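Local structure of adenylate kinase (Desulfovibrio gigas, 2XB4) at residues L26-E37 against S74-F85; M1-S11 against M104-L114. The protein probably catalyses the reversible transfer of a phosphate group between ATP and AMP to give two ADP, and carries a zinc ion. One frame throughout, in Å; residues are numbered along the deposited sequence.

Contact 1. Residues L26-E37 against S74-F85; sequences LAHIESGGIFRE and SKGKDGWLLDGF
I29 and L82 meet through CG2 of the isoleucine and CD1 of the leucine, 3.8 Å apart, the two side chains slanting past each other. The other branch of I29 serves further neighbours, its CG1 turning to the CB of W80 at 4.0 Å. CG1 stands anti to the carbonyl carbon (chi1 -48°), and from it CD1 runs on to the CB of K75, 3.8 Å away, where the two side chains meet at about a right angle. I34, in the first turn of the helix that follows the strand, sets its CD1 4.2 Å from CD1 of L82, again nearly perpendicular, so that L82 lies against both isoleucines. Beyond this apolar patch E37 and K75 approach from opposite directions: the glutamate chain is fully extended (chi2 -179°), and its OE1 forms a salt bridge with K75 NZ at 3.2 Å, though the hydrogen bond within it is weak; T71 is a further weak partner of the same oxygen. On the face carrying H28 and L81, D83 sends its OD1 to K13. Between the faces, four backbone bonds join the strands, from A27 N to G79 O through D83 N to I29 O. Past the last of them, S31 N and S31 OG each make a weak bond to D83 O, the latter at 3.3 Å. This is the parallel edge pairing of the P-loop kinase core, its carboxyl ends passing into S31 and G84-F85 of the predicted AMP site.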
loop_
_atom_site.group_PDB
_atom_site.type_symbol
_atom_site.label_atom_id
_atom_site.label_comp_id
_atom_site.label_asym_id
_atom_site.label_seq_id
_atom_site.Cartn_x
_atom_site.Cartn_y
_atom_site.Cartn_z
ATOM N N LEU A 26 -29.452 -1.688 17.888
ATOM C CA LEU A 26 -29.643 -2.949 17.157
ATOM C C LEU A 26 -28.314 -3.751 17.157
ATOM O O LEU A 26 -27.216 -3.145 17.273
ATOM C CB LEU A 26 -30.043 -2.668 15.693
ATOM C CG LEU A 26 -31.330 -1.840 15.513
ATOM C CD1 LEU A 26 -31.680 -1.717 14.070
ATOM C CD2 LEU A 26 -32.601 -2.332 16.298
ATOM N N ALA A 27 -28.378 -5.090 17.055
ATOM C CA ALA A 27 -27.153 -5.831 16.751
ATOM C C ALA A 27 -26.846 -5.681 15.265
ATOM O O ALA A 27 -27.718 -5.990 14.427
ATOM C CB ALA A 27 -27.328 -7.254 17.049
ATOM N N HIS A 28 -25.617 -5.288 14.899
ATOM C CA HIS A 28 -25.320 -5.168 13.484
ATOM C C HIS A 28 -24.758 -6.500 13.026
ATOM O O HIS A 28 -23.642 -6.794 13.392
ATOM C CB HIS A 28 -24.262 -4.058 13.237
ATOM C CG HIS A 28 -23.696 -4.078 11.842
ATOM N ND1 HIS A 28 -24.447 -3.747 10.727
ATOM C CD2 HIS A 28 -22.462 -4.416 11.378
ATOM C CE1 HIS A 28 -23.698 -3.848 9.646
ATOM N NE2 HIS A 28 -22.495 -4.270 10.004
ATOM N N ILE A 29 -25.494 -7.277 12.227
ATOM C CA ILE A 29 -25.126 -8.621 11.853
ATOM C C ILE A 29 -24.625 -8.683 10.393
ATOM O O ILE A 29 -25.359 -8.496 9.441
ATOM C CB ILE A 29 -26.370 -9.647 12.017
ATOM C CG1 ILE A 29 -27.074 -9.504 13.368
ATOM C CG2 ILE A 29 -25.997 -11.134 11.653
ATOM C CD1 ILE A 29 -26.313 -9.962 14.556
ATOM N N GLU A 30 -23.348 -8.995 10.210
ATOM C CA GLU A 30 -22.825 -8.957 8.852
ATOM C C GLU A 30 -22.337 -10.351 8.551
ATOM O O GLU A 30 -21.915 -11.173 9.470
ATOM C CB GLU A 30 -21.836 -7.782 8.681
ATOM C CG GLU A 30 -20.479 -8.029 9.058
ATOM C CD GLU A 30 -19.634 -8.766 7.967
ATOM O OE1 GLU A 30 -18.845 -9.567 8.437
ATOM O OE2 GLU A 30 -19.714 -8.573 6.706
ATOM N N SER A 31 -22.512 -10.682 7.290
ATOM C CA SER A 31 -22.410 -12.040 6.816
ATOM C C SER A 31 -21.062 -12.611 7.183
ATOM O O SER A 31 -20.963 -13.745 7.574
ATOM C CB SER A 31 -22.698 -12.050 5.275
ATOM O OG SER A 31 -22.686 -10.678 4.836
ATOM N N GLY A 32 -20.001 -11.820 7.114
ATOM C CA GLY A 32 -18.677 -12.296 7.571
ATOM C C GLY A 32 -18.571 -12.718 9.021
ATOM O O GLY A 32 -18.011 -13.752 9.337
ATOM N N GLY A 33 -19.128 -11.947 9.929
ATOM C CA GLY A 33 -19.167 -12.268 11.362
ATOM C C GLY A 33 -19.994 -13.494 11.699
ATOM O O GLY A 33 -19.640 -14.257 12.599
ATOM N N ILE A 34 -21.069 -13.739 10.941
ATOM C CA ILE A 34 -21.831 -15.017 11.128
ATOM C C ILE A 34 -20.857 -16.210 11.001
ATOM O O ILE A 34 -20.792 -17.109 11.865
ATOM C CB ILE A 34 -22.988 -15.112 10.143
ATOM C CG1 ILE A 34 -23.974 -13.937 10.358
ATOM C CG2 ILE A 34 -23.697 -16.499 10.255
ATOM C CD1 ILE A 34 -25.080 -13.761 9.251
ATOM N N PHE A 35 -20.078 -16.254 9.909
ATOM C CA PHE A 35 -19.128 -17.384 9.734
ATOM C C PHE A 35 -18.121 -17.465 10.858
ATOM O O PHE A 35 -17.876 -18.542 11.392
ATOM C CB PHE A 35 -18.442 -17.366 8.335
ATOM C CG PHE A 35 -19.369 -17.841 7.150
ATOM C CD1 PHE A 35 -20.765 -17.600 7.157
ATOM C CD2 PHE A 35 -18.803 -18.475 6.000
ATOM C CE1 PHE A 35 -21.609 -18.002 6.074
ATOM C CE2 PHE A 35 -19.654 -18.889 4.873
ATOM C CZ PHE A 35 -21.063 -18.654 4.941
ATOM N N ARG A 36 -17.493 -16.368 11.245
ATOM C CA ARG A 36 -16.568 -16.456 12.382
ATOM C C ARG A 36 -17.188 -17.017 13.668
ATOM O O ARG A 36 -16.524 -17.778 14.382
ATOM C CB ARG A 36 -15.898 -15.103 12.677
ATOM C CG ARG A 36 -14.744 -14.769 11.758
ATOM C CD ARG A 36 -14.010 -13.525 12.290
ATOM N NE ARG A 36 -14.922 -12.392 12.474
ATOM C CZ ARG A 36 -15.368 -11.584 11.485
ATOM N NH1 ARG A 36 -15.044 -11.794 10.204
ATOM N NH2 ARG A 36 -16.153 -10.568 11.773
ATOM N N GLU A 37 -18.405 -16.599 14.019
ATOM C CA GLU A 37 -19.139 -17.221 15.132
ATOM C C GLU A 37 -19.318 -18.767 14.927
ATOM O O GLU A 37 -19.157 -19.558 15.842
ATOM C CB GLU A 37 -20.550 -16.570 15.303
ATOM C CG GLU A 37 -21.532 -17.400 16.244
ATOM C CD GLU A 37 -22.970 -16.817 16.439
ATOM O OE1 GLU A 37 -23.169 -15.668 16.049
ATOM O OE2 GLU A 37 -23.895 -17.501 16.960
ATOM N N SER A 74 -29.562 -15.448 18.590
ATOM C CA SER A 74 -28.569 -15.391 19.647
ATOM C C SER A 74 -28.082 -13.916 19.887
ATOM O O SER A 74 -28.160 -13.414 21.002
ATOM C CB SER A 74 -27.424 -16.314 19.202
ATOM O OG SER A 74 -26.232 -16.001 19.866
ATOM N N LYS A 75 -27.583 -13.254 18.848
ATOM C CA LYS A 75 -27.047 -11.881 18.954
ATOM C C LYS A 75 -28.139 -10.824 18.734
ATOM O O LYS A 75 -28.006 -9.682 19.181
ATOM C CB LYS A 75 -25.899 -11.630 17.962
ATOM C CG LYS A 75 -24.658 -12.476 18.123
ATOM C CD LYS A 75 -23.938 -12.189 19.448
ATOM C CE LYS A 75 -22.721 -13.132 19.693
ATOM N NZ LYS A 75 -22.876 -14.462 18.975
ATOM N N GLY A 76 -29.210 -11.191 18.047
ATOM C CA GLY A 76 -30.225 -10.200 17.655
ATOM C C GLY A 76 -31.512 -10.226 18.429
ATOM O O GLY A 76 -32.533 -9.670 17.956
ATOM N N LYS A 77 -31.516 -10.820 19.640
ATOM C CA LYS A 77 -32.800 -10.851 20.382
ATOM C C LYS A 77 -33.393 -9.479 20.718
ATOM O O LYS A 77 -34.594 -9.384 20.894
ATOM C CB LYS A 77 -32.809 -11.812 21.614
ATOM C CG LYS A 77 -31.473 -11.968 22.267
ATOM C CD LYS A 77 -31.579 -12.585 23.674
ATOM C CE LYS A 77 -30.631 -11.862 24.684
ATOM N NZ LYS A 77 -29.511 -12.728 25.259
ATOM N N ASP A 78 -32.612 -8.406 20.819
ATOM C CA ASP A 78 -33.234 -7.110 21.073
ATOM C C ASP A 78 -33.250 -6.252 19.758
ATOM O O ASP A 78 -33.270 -5.002 19.796
ATOM C CB ASP A 78 -32.478 -6.382 22.163
ATOM C CG ASP A 78 -32.401 -7.187 23.491
ATOM O OD1 ASP A 78 -33.341 -7.944 23.816
ATOM O OD2 ASP A 78 -31.381 -7.066 24.219
ATOM N N GLY A 79 -33.147 -6.904 18.601
ATOM C CA GLY A 79 -33.323 -6.175 17.370
ATOM C C GLY A 79 -32.079 -6.364 16.567
ATOM O O GLY A 79 -30.975 -6.457 17.145
ATOM N N TRP A 80 -32.227 -6.498 15.241
ATOM C CA TRP A 80 -31.000 -6.678 14.450
ATOM C C TRP A 80 -31.037 -5.873 13.161
ATOM O O TRP A 80 -32.137 -5.518 12.635
ATOM C CB TRP A 80 -30.754 -8.168 14.135
ATOM C CG TRP A 80 -32.005 -9.018 13.749
ATOM C CD1 TRP A 80 -32.705 -9.865 14.596
ATOM C CD2 TRP A 80 -32.621 -9.125 12.473
ATOM N NE1 TRP A 80 -33.723 -10.512 13.892
ATOM C CE2 TRP A 80 -33.652 -10.103 12.576
ATOM C CE3 TRP A 80 -32.340 -8.561 11.180
ATOM C CZ2 TRP A 80 -34.453 -10.452 11.480
ATOM C CZ3 TRP A 80 -33.102 -8.944 10.139
ATOM C CH2 TRP A 80 -34.182 -9.849 10.284
ATOM N N LEU A 81 -29.840 -5.626 12.618
ATOM C CA LEU A 81 -29.660 -5.063 11.273
ATOM C C LEU A 81 -28.792 -6.030 10.494
ATOM O O LEU A 81 -27.621 -6.242 10.842
ATOM C CB LEU A 81 -28.935 -3.706 11.342
ATOM C CG LEU A 81 -28.491 -3.063 9.975
ATOM C CD1 LEU A 81 -29.732 -2.614 9.129
ATOM C CD2 LEU A 81 -27.545 -1.847 10.333
ATOM N N LEU A 82 -29.376 -6.671 9.504
ATOM C CA LEU A 82 -28.664 -7.746 8.707
ATOM C C LEU A 82 -28.129 -7.148 7.423
ATOM O O LEU A 82 -28.893 -6.599 6.642
ATOM C CB LEU A 82 -29.686 -8.888 8.438
ATOM C CG LEU A 82 -29.143 -10.117 7.663
ATOM C CD1 LEU A 82 -27.841 -10.765 8.297
ATOM C CD2 LEU A 82 -30.215 -11.150 7.278
ATOM N N ASP A 83 -26.809 -7.241 7.200
ATOM C CA ASP A 83 -26.109 -6.467 6.204
ATOM C C ASP A 83 -25.255 -7.492 5.427
ATOM O O ASP A 83 -24.410 -8.138 5.989
ATOM C CB ASP A 83 -25.275 -5.470 7.003
ATOM C CG ASP A 83 -24.378 -4.628 6.179
ATOM O OD1 ASP A 83 -24.314 -4.847 4.961
ATOM O OD2 ASP A 83 -23.728 -3.699 6.751
ATOM N N GLY A 84 -25.461 -7.600 4.134
ATOM C CA GLY A 84 -24.569 -8.301 3.245
ATOM C C GLY A 84 -25.093 -9.672 2.850
ATOM O O GLY A 84 -24.480 -10.381 2.036
ATOM N N PHE A 85 -26.223 -10.044 3.448
ATOM C CA PHE A 85 -26.908 -11.315 3.112
ATOM C C PHE A 85 -28.394 -10.959 3.136
ATOM O O PHE A 85 -28.820 -10.311 4.095
ATOM C CB PHE A 85 -26.575 -12.399 4.151
ATOM C CG PHE A 85 -27.126 -13.683 3.831
ATOM C CD1 PHE A 85 -28.434 -13.930 4.126
ATOM C CD2 PHE A 85 -26.390 -14.644 3.141
ATOM C CE1 PHE A 85 -29.004 -15.114 3.814
ATOM C CE2 PHE A 85 -26.959 -15.881 2.787
ATOM C CZ PHE A 85 -28.272 -16.138 3.128
#

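Contact 2. Residues M1-S11 against M104-L114; sequences MNILIFGPNGS and MKINFVIEILL. With SRT (S,R meso-tartaric acid), chain C.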
loop_
_atom_site.group_PDB
_atom_site.type_symbol
_atom_site.label_atom_id
_atom_site.label_comp_id
_atom_site.label_asym_id
_atom_site.label_seq_id
_atom_site.Cartn_x
_atom_site.Cartn_y
_atom_site.Cartn_z
ATOM N N MET A 1 -37.146 -4.405 16.692
ATOM C CA MET A 1 -37.022 -3.834 15.326
ATOM C C MET A 1 -35.961 -4.631 14.573
ATOM O O MET A 1 -34.799 -4.617 14.954
ATOM C CB MET A 1 -36.569 -2.372 15.408
ATOM C CG MET A 1 -36.761 -1.580 14.134
ATOM S SD MET A 1 -35.812 0.007 14.193
ATOM C CE MET A 1 -37.043 1.188 14.796
ATOM N N ASN A 2 -36.368 -5.242 13.459
ATOM C CA ASN A 2 -35.542 -6.017 12.589
ATOM C C ASN A 2 -35.461 -5.391 11.197
ATOM O O ASN A 2 -36.464 -5.060 10.581
ATOM C CB ASN A 2 -36.061 -7.444 12.485
ATOM C CG ASN A 2 -36.054 -8.193 13.842
ATOM O OD1 ASN A 2 -35.238 -7.921 14.725
ATOM N ND2 ASN A 2 -36.989 -9.138 13.994
ATOM N N ILE A 3 -34.228 -5.164 10.742
ATOM C CA ILE A 3 -34.002 -4.451 9.450
ATOM C C ILE A 3 -33.023 -5.225 8.534
ATOM O O ILE A 3 -32.029 -5.760 9.076
ATOM C CB ILE A 3 -33.380 -3.068 9.769
ATOM C CG1 ILE A 3 -34.314 -2.301 10.721
ATOM C CG2 ILE A 3 -33.083 -2.299 8.445
ATOM C CD1 ILE A 3 -33.829 -0.852 11.161
ATOM N N LEU A 4 -33.296 -5.323 7.201
ATOM C CA LEU A 4 -32.342 -5.859 6.195
ATOM C C LEU A 4 -31.847 -4.600 5.468
ATOM O O LEU A 4 -32.672 -3.729 5.206
ATOM C CB LEU A 4 -33.054 -6.684 5.066
ATOM C CG LEU A 4 -33.296 -8.144 5.400
ATOM C CD1 LEU A 4 -34.445 -8.133 6.367
ATOM C CD2 LEU A 4 -33.688 -8.892 4.136
ATOM N N ILE A 5 -30.559 -4.464 5.209
ATOM C CA ILE A 5 -30.080 -3.327 4.423
ATOM C C ILE A 5 -29.368 -3.826 3.164
ATOM O O ILE A 5 -28.571 -4.792 3.210
ATOM C CB ILE A 5 -29.170 -2.390 5.298
ATOM C CG1 ILE A 5 -28.764 -1.083 4.549
ATOM C CG2 ILE A 5 -27.943 -3.149 5.857
ATOM C CD1 ILE A 5 -28.223 -0.000 5.575
ATOM N N PHE A 6 -29.667 -3.179 2.024
ATOM C CA PHE A 6 -28.975 -3.485 0.779
ATOM C C PHE A 6 -28.262 -2.209 0.210
ATOM O O PHE A 6 -28.854 -1.112 0.142
ATOM C CB PHE A 6 -29.981 -3.965 -0.301
ATOM C CG PHE A 6 -30.706 -5.267 0.031
ATOM C CD1 PHE A 6 -30.148 -6.507 -0.330
ATOM C CD2 PHE A 6 -31.902 -5.249 0.739
ATOM C CE1 PHE A 6 -30.844 -7.743 -0.079
ATOM C CE2 PHE A 6 -32.596 -6.423 1.044
ATOM C CZ PHE A 6 -32.102 -7.688 0.660
ATOM N N GLY A 7 -27.071 -2.401 -0.361
ATOM C CA GLY A 7 -26.503 -1.340 -1.215
ATOM C C GLY A 7 -25.181 -1.845 -1.825
ATOM O O GLY A 7 -24.561 -2.777 -1.253
ATOM N N PRO A 8 -24.756 -1.258 -2.949
ATOM C CA PRO A 8 -23.560 -1.722 -3.664
ATOM C C PRO A 8 -22.330 -1.162 -2.951
ATOM O O PRO A 8 -22.463 -0.185 -2.173
ATOM C CB PRO A 8 -23.635 -0.993 -5.008
ATOM C CG PRO A 8 -24.458 0.254 -4.754
ATOM C CD PRO A 8 -25.491 -0.188 -3.674
ATOM N N ASN A 9 -21.167 -1.718 -3.251
ATOM C CA ASN A 9 -19.935 -1.022 -2.875
ATOM C C ASN A 9 -19.906 0.385 -3.467
ATOM O O ASN A 9 -20.323 0.560 -4.621
ATOM C CB ASN A 9 -18.718 -1.832 -3.370
ATOM C CG ASN A 9 -18.480 -3.136 -2.499
ATOM O OD1 ASN A 9 -19.027 -3.329 -1.377
ATOM N ND2 ASN A 9 -17.661 -3.969 -2.990
ATOM N N GLY A 10 -19.478 1.404 -2.716
ATOM C CA GLY A 10 -19.473 2.782 -3.248
ATOM C C GLY A 10 -20.691 3.599 -2.762
ATOM O O GLY A 10 -20.798 4.813 -3.041
ATOM N N SER A 11 -21.605 2.990 -2.024
ATOM C CA SER A 11 -22.878 3.676 -1.598
ATOM C C SER A 11 -22.865 4.175 -0.138
ATOM O O SER A 11 -23.878 4.711 0.332
ATOM C CB SER A 11 -24.126 2.766 -1.752
ATOM O OG SER A 11 -24.088 1.640 -0.878
ATOM N N MET A 104 -40.046 -14.797 13.152
ATOM C CA MET A 104 -39.231 -13.601 13.278
ATOM C C MET A 104 -39.654 -12.608 12.170
ATOM O O MET A 104 -39.586 -12.922 10.972
ATOM C CB MET A 104 -37.773 -14.075 13.115
ATOM C CG MET A 104 -36.712 -13.212 13.755
ATOM S SD MET A 104 -35.121 -14.075 13.508
ATOM C CE MET A 104 -35.268 -15.506 14.603
ATOM N N LYS A 105 -40.092 -11.427 12.564
ATOM C CA LYS A 105 -40.706 -10.461 11.638
ATOM C C LYS A 105 -39.725 -9.438 11.141
ATOM O O LYS A 105 -38.928 -8.891 11.904
ATOM C CB LYS A 105 -41.909 -9.723 12.278
ATOM C CG LYS A 105 -43.172 -10.589 12.385
ATOM C CD LYS A 105 -43.664 -11.117 10.982
ATOM C CE LYS A 105 -45.164 -11.052 10.740
ATOM N NZ LYS A 105 -45.811 -12.277 11.340
ATOM N N ILE A 106 -39.799 -9.165 9.859
ATOM C CA ILE A 106 -39.067 -8.015 9.277
ATOM C C ILE A 106 -39.915 -6.745 9.482
ATOM O O ILE A 106 -41.154 -6.770 9.269
ATOM C CB ILE A 106 -38.896 -8.200 7.759
ATOM C CG1 ILE A 106 -37.976 -9.389 7.436
ATOM C CG2 ILE A 106 -38.277 -6.910 7.116
ATOM C CD1 ILE A 106 -38.304 -10.000 5.971
ATOM N N ASN A 107 -39.260 -5.659 9.891
ATOM C CA ASN A 107 -39.957 -4.393 10.142
ATOM C C ASN A 107 -39.616 -3.381 9.069
ATOM O O ASN A 107 -40.468 -2.601 8.689
ATOM C CB ASN A 107 -39.625 -3.815 11.542
ATOM C CG ASN A 107 -40.059 -4.751 12.665
ATOM O OD1 ASN A 107 -41.242 -4.986 12.854
ATOM N ND2 ASN A 107 -39.110 -5.366 13.334
ATOM N N PHE A 108 -38.382 -3.367 8.579
ATOM C CA PHE A 108 -37.970 -2.435 7.566
ATOM C C PHE A 108 -36.972 -3.091 6.619
ATOM O O PHE A 108 -36.123 -3.879 7.048
ATOM C CB PHE A 108 -37.270 -1.221 8.219
ATOM C CG PHE A 108 -38.213 -0.370 9.085
ATOM C CD1 PHE A 108 -38.308 -0.568 10.474
ATOM C CD2 PHE A 108 -39.012 0.610 8.493
ATOM C CE1 PHE A 108 -39.168 0.213 11.269
ATOM C CE2 PHE A 108 -39.930 1.401 9.293
ATOM C CZ PHE A 108 -39.995 1.206 10.676
ATOM N N VAL A 109 -36.977 -2.662 5.365
ATOM C CA VAL A 109 -35.883 -3.070 4.478
ATOM C C VAL A 109 -35.396 -1.775 3.901
ATOM O O VAL A 109 -36.202 -0.962 3.371
ATOM C CB VAL A 109 -36.379 -4.039 3.315
ATOM C CG1 VAL A 109 -35.289 -4.224 2.206
ATOM C CG2 VAL A 109 -36.795 -5.340 3.900
ATOM N N ILE A 110 -34.098 -1.545 4.009
ATOM C CA ILE A 110 -33.516 -0.290 3.463
ATOM C C ILE A 110 -32.696 -0.588 2.191
ATOM O O ILE A 110 -31.841 -1.481 2.189
ATOM C CB ILE A 110 -32.581 0.323 4.492
ATOM C CG1 ILE A 110 -33.404 0.805 5.718
ATOM C CG2 ILE A 110 -31.766 1.564 3.906
ATOM C CD1 ILE A 110 -32.514 1.203 6.944
ATOM N N GLU A 111 -32.890 0.192 1.138
ATOM C CA GLU A 111 -32.060 0.022 -0.041
ATOM C C GLU A 111 -31.437 1.368 -0.343
ATOM O O GLU A 111 -32.159 2.367 -0.490
ATOM C CB GLU A 111 -32.886 -0.482 -1.242
ATOM C CG GLU A 111 -32.049 -0.615 -2.516
ATOM C CD GLU A 111 -32.881 -0.606 -3.845
ATOM O OE1 GLU A 111 -34.143 -0.701 -3.854
ATOM O OE2 GLU A 111 -32.224 -0.471 -4.889
ATOM N N ILE A 112 -30.106 1.404 -0.459
ATOM C CA ILE A 112 -29.427 2.617 -0.903
ATOM C C ILE A 112 -29.238 2.521 -2.436
ATOM O O ILE A 112 -28.628 1.569 -2.926
ATOM C CB ILE A 112 -28.073 2.791 -0.218
ATOM C CG1 ILE A 112 -28.288 2.741 1.317
ATOM C CG2 ILE A 112 -27.438 4.167 -0.714
ATOM C CD1 ILE A 112 -26.989 2.656 2.075
ATOM N N LEU A 113 -29.741 3.526 -3.163
ATOM C CA LEU A 113 -29.869 3.500 -4.647
ATOM C C LEU A 113 -28.755 4.361 -5.146
ATOM O O LEU A 113 -28.621 5.520 -4.672
ATOM C CB LEU A 113 -31.169 4.212 -5.130
ATOM C CG LEU A 113 -32.354 3.263 -5.178
ATOM C CD1 LEU A 113 -32.859 2.903 -3.737
ATOM C CD2 LEU A 113 -33.445 3.896 -5.998
ATOM N N LEU A 114 -28.004 3.848 -6.127
ATOM C CA LEU A 114 -26.970 4.645 -6.782
ATOM C C LEU A 114 -26.768 4.018 -8.190
ATOM O O LEU A 114 -26.703 2.794 -8.287
ATOM C CB LEU A 114 -25.675 4.491 -5.901
ATOM C CG LEU A 114 -24.555 5.487 -5.967
ATOM C CD1 LEU A 114 -25.166 6.738 -5.324
ATOM C CD2 LEU A 114 -23.449 5.062 -5.140
HETATM O O1 SRT C . -18.732 3.151 -0.065
HETATM O O11 SRT C . -18.888 2.926 2.183
HETATM C C1 SRT C . -18.814 2.489 1.004
HETATM C C2 SRT C . -19.090 1.089 0.662
HETATM O O2 SRT C . -18.211 0.398 -0.205
HETATM C C3 SRT C . -20.139 0.377 1.439
HETATM O O3 SRT C . -21.111 0.848 0.469
HETATM C C4 SRT C . -20.047 -1.087 1.336
HETATM O O4 SRT C . -19.343 -1.662 2.182
HETATM O O41 SRT C . -20.673 -1.647 0.430
#
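N2 reaches K105 beside a parallel strand pair in the central sheet of the P-loop NTPase fold; with I112 and I110 it buries the most surface here. The carboxamide of N2 extends past the start of strand 108-113: its ND2 donates to K105 O at 2.9 Å, with the oxygen close to the amide plane, while OD1 faces the other way to a weak bond from W80 N. The backbone O of N2 is gripped twice, by N107 N and by F108 N, the latter lying in the carbonyl plane. I110 then takes over the face it shares with I3 and I5. Its CD1 touches CG2 of I3 at 3.9 Å and its CG2 lies 4.1 Å from CG1 of I5, the two branches fitting two residues of one strand; L205 of the next strand packs against it too. On the reverse face V109 CG1 meets the F6 ring at its edge, in plane, 3.7 Å from CE2. Farther along, I112 N bonds F6 O in an almost straight line (170°), and I112 CG2, anti to the backbone N, presses on CB of S11 at 3.7 Å. S11 belongs to the P-loop, a predicted ATP site occupied here by meso-tartaric acid, whose O2 accepts a hydrogen bond of 3.0 Å from G10 N.

Both contacts belong to one five-stranded parallel sheet, with their centres about 13 Å apart. Across it the strands run 27-30, 80-83, 2-6, 108-113 and 201-206, so contact 1 joins an outermost strand to its neighbour and contact 2 pairs the middle strand with the next. Strands 80-83 and 2-6 bring the two together, with probable hydrogen bonds from L82 N to I3 O and from I3 N to W80 O, both 2.8 Å. Along the chain contact 1 is nested within the loop that contact 2 closes. A single CORE sheet thus carries the P-loop from one pair and predicted AMP-binding residues from the other, consistent with neighbouring sites for the two nucleotides, as in other adenylate kinases.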